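Local coordinates for hypothetical protein BP2299 (Bordetella pertussis Tohama I, PDB 2FQP) that is of unknown function but folds as a small cupin, a double-stranded beta-helix protein that binds a zinc ion, at residues F25-E30 against V79-T85. Residues are numbered along the deposited sequence; the frame is centred on the assembly and turned at random.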
ATOM      1  N   PHE A  25      11.993   8.429  -3.284  1.00 11.95           N
ATOM      2  CA  PHE A  25      12.456   9.789  -3.488  1.00 11.26           C
ATOM      3  C   PHE A  25      13.721  10.056  -2.736  1.00 12.24           C
ATOM      4  O   PHE A  25      13.721   9.978  -1.538  1.00 11.06           O
ATOM      5  CB  PHE A  25      11.403  10.792  -2.978  1.00 10.28           C
ATOM      6  CG  PHE A  25      10.152  10.845  -3.795  1.00 11.25           C
ATOM      7  CD1 PHE A  25       9.213   9.792  -3.755  1.00 11.88           C
ATOM      8  CD2 PHE A  25       9.846  11.971  -4.549  1.00  6.94           C
ATOM      9  CE1 PHE A  25       8.071   9.840  -4.482  1.00 13.12           C
ATOM     10  CE2 PHE A  25       8.650  11.996  -5.330  1.00  7.47           C
ATOM     11  CZ  PHE A  25       7.795  10.923  -5.292  1.00 13.07           C
ATOM     12  N   PRO A  26      14.817  10.406  -3.437  1.00 12.91           N
ATOM     13  CA  PRO A  26      15.967  10.928  -2.701  1.00 15.05           C
ATOM     14  C   PRO A  26      15.545  12.170  -1.954  1.00 14.48           C
ATOM     15  O   PRO A  26      14.512  12.794  -2.304  1.00 15.14           O
ATOM     16  CB  PRO A  26      16.950  11.343  -3.812  1.00 12.38           C
ATOM     17  CG  PRO A  26      16.609  10.533  -4.948  1.00 15.64           C
ATOM     18  CD  PRO A  26      15.071  10.377  -4.881  1.00 13.86           C
ATOM     19  N   PRO A  27      16.307  12.557  -0.924  1.00 15.96           N
ATOM     20  CA  PRO A  27      16.122  13.901  -0.369  1.00 14.69           C
ATOM     21  C   PRO A  27      16.090  15.003  -1.465  1.00 13.70           C
ATOM     22  O   PRO A  27      16.981  15.068  -2.330  1.00 13.29           O
ATOM     23  CB  PRO A  27      17.376  14.081   0.489  1.00 15.77           C
ATOM     24  CG  PRO A  27      17.690  12.706   0.937  1.00 15.22           C
ATOM     25  CD  PRO A  27      17.417  11.840  -0.252  1.00 15.99           C
ATOM     26  N   GLY A  28      15.057  15.833  -1.454  1.00 10.32           N
ATOM     27  CA  GLY A  28      14.926  16.887  -2.437  1.00 13.24           C
ATOM     28  C   GLY A  28      14.419  16.412  -3.789  1.00 12.55           C
ATOM     29  O   GLY A  28      14.307  17.202  -4.709  1.00 13.46           O
ATOM     30  N   GLY A  29      14.068  15.128  -3.902  1.00 13.16           N
ATOM     31  CA  GLY A  29      13.854  14.507  -5.193  1.00 11.02           C
ATOM     32  C   GLY A  29      12.458  14.795  -5.711  1.00 11.12           C
ATOM     33  O   GLY A  29      11.586  15.199  -4.953  1.00 12.69           O
ATOM     34  N   GLU A  30      12.256  14.565  -7.002  1.00 11.57           N
ATOM     35  CA  GLU A  30      10.933  14.773  -7.642  1.00 11.35           C
ATOM     36  C   GLU A  30      10.587  13.758  -8.742  1.00 11.54           C
ATOM     37  O   GLU A  30      11.451  13.131  -9.332  1.00 10.53           O
ATOM     38  CB  GLU A  30      10.847  16.184  -8.241  1.00 11.57           C
ATOM     39  CG  GLU A  30      11.750  16.357  -9.457  1.00 12.94           C
ATOM     40  CD  GLU A  30      11.752  17.774 -10.033  1.00 13.52           C
ATOM     41  OE1 GLU A  30      11.012  18.654  -9.514  1.00 14.02           O
ATOM     42  OE2 GLU A  30      12.533  17.984 -10.980  1.00 13.55           O
ATOM     43  N   VAL A  79       5.595  15.926  -8.125  1.00 10.58           N
ATOM     44  CA  VAL A  79       5.617  15.638  -6.717  1.00 10.22           C
ATOM     45  C   VAL A  79       7.051  15.685  -6.236  1.00  9.86           C
ATOM     46  O   VAL A  79       7.883  15.056  -6.822  1.00 11.77           O
ATOM     47  CB  VAL A  79       5.102  14.206  -6.441  1.00  9.87           C
ATOM     48  CG1 VAL A  79       5.186  13.858  -4.970  1.00  9.66           C
ATOM     49  CG2 VAL A  79       3.671  14.076  -6.896  1.00 11.27           C
ATOM     50  N   ILE A  80       7.276  16.373  -5.138  1.00 10.01           N
ATOM     51  CA  ILE A  80       8.593  16.656  -4.618  1.00 11.22           C
ATOM     52  C   ILE A  80       8.687  16.197  -3.171  1.00 10.21           C
ATOM     53  O   ILE A  80       7.762  16.390  -2.376  1.00 11.11           O
ATOM     54  CB  ILE A  80       8.911  18.183  -4.682  1.00 11.92           C
ATOM     55  CG1 ILE A  80       9.052  18.665  -6.128  1.00 17.79           C
ATOM     56  CG2 ILE A  80      10.202  18.541  -3.937  1.00 13.78           C
ATOM     57  CD1 ILE A  80       8.932  20.183  -6.249  1.00 15.12           C
ATOM     58  N   ASN A  81       9.824  15.609  -2.813  1.00 10.43           N
ATOM     59  CA  ASN A  81      10.164  15.276  -1.438  1.00 11.80           C
ATOM     60  C   ASN A  81      11.020  16.420  -0.851  1.00 12.57           C
ATOM     61  O   ASN A  81      12.209  16.505  -1.160  1.00 12.80           O
ATOM     62  CB  ASN A  81      10.991  13.994  -1.405  1.00 13.28           C
ATOM     63  CG  ASN A  81      11.484  13.658  -0.036  1.00  6.78           C
ATOM     64  OD1 ASN A  81      10.942  14.125   0.979  1.00 10.92           O
ATOM     65  ND2 ASN A  81      12.525  12.816   0.023  1.00  9.12           N
ATOM     66  N   PRO A  82      10.427  17.266  -0.007  1.00 12.70           N
ATOM     67  CA  PRO A  82      11.161  18.441   0.473  1.00 13.57           C
ATOM     68  C   PRO A  82      12.071  18.150   1.678  1.00 17.75           C
ATOM     69  O   PRO A  82      12.706  19.070   2.212  1.00 19.34           O
ATOM     70  CB  PRO A  82      10.039  19.366   0.897  1.00 15.93           C
ATOM     71  CG  PRO A  82       8.991  18.439   1.445  1.00 16.33           C
ATOM     72  CD  PRO A  82       9.043  17.222   0.543  1.00 10.95           C
ATOM     73  N   SER A  83      12.124  16.899   2.112  1.00 16.19           N
ATOM     74  CA  SER A  83      12.843  16.529   3.321  1.00 14.63           C
ATOM     75  C   SER A  83      14.290  16.130   3.033  1.00 15.48           C
ATOM     76  O   SER A  83      14.687  15.958   1.898  1.00 15.47           O
ATOM     77  CB  SER A  83      12.128  15.393   4.041  1.00 16.31           C
ATOM     78  OG  SER A  83      10.873  15.829   4.540  1.00 18.59           O
ATOM     79  N   ASP A  84      15.051  15.942   4.118  1.00 17.06           N
ATOM     80  CA  ASP A  84      16.463  15.618   4.065  1.00 18.21           C
ATOM     81  C   ASP A  84      16.726  14.108   4.037  1.00 18.08           C
ATOM     82  O   ASP A  84      17.885  13.685   4.106  1.00 16.85           O
ATOM     83  CB  ASP A  84      17.161  16.197   5.298  1.00 19.25           C
ATOM     84  CG  ASP A  84      17.241  17.719   5.267  1.00 32.05           C
ATOM     85  OD1 ASP A  84      17.383  18.296   4.162  1.00 44.05           O
ATOM     86  OD2 ASP A  84      17.179  18.332   6.360  1.00 47.60           O
ATOM     87  N   THR A  85      15.654  13.314   3.966  1.00 14.54           N
ATOM     88  CA  THR A  85      15.724  11.895   3.995  1.00 14.87           C
ATOM     89  C   THR A  85      14.803  11.334   2.922  1.00 16.60           C
ATOM     90  O   THR A  85      13.888  12.021   2.438  1.00 17.14           O
ATOM     91  CB  THR A  85      15.249  11.354   5.372  1.00 17.76           C
ATOM     92  OG1 THR A  85      13.969  11.926   5.701  1.00 19.71           O
ATOM     93  CG2 THR A  85      16.264  11.709   6.444  1.00 19.34           C
TER
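Asn81 is the centre of the polar network. Asn81 ND2 donates to Pro26 O at 3.1 Å and, weakly, to Phe25 O at 3.5 Å; Asn81 ND2 also donates to Thr85 O at 2.9 Å, within its own loop. Asn81 OD1 accepts from Ser83 N at 3.2 Å, an Asx turn, so one side chain both shapes the loop 81-85 and ties it to the opposing turn. That turn, Pro26 to Gly29, is type II, closed by Gly29 N to Pro26 O at 2.9 Å; Gly28 takes the positive phi of its third position. Backbone pairing follows: Asn81 N donates to Gly29 O at 2.8 Å, in nearly straight geometry, and Gly28 N gives a weak bond to Ser83 O at 3.4 Å. Glu30 and Ile80 form a single bridge, flanked by a CA-H...O contact from Glu30 CA to Val79 O at 3.2 Å. The Pro27 ring rests with CG 3.3 Å from Asp84 O. Among apolar groups, Phe25 CZ meets Val79 CG1 at 3.9 Å. The Val79 side chain lies about 4 Å from the zinc held by His34, His36 and His77, without being a ligand. The contact thus joins the cupin barrel's two sheets at one end: Phe25 closes strand 18-25 and packs on Phe87 and Phe89 of strand 87-94, whereas Ile80 ends strand 76-80, beside strand 48-54.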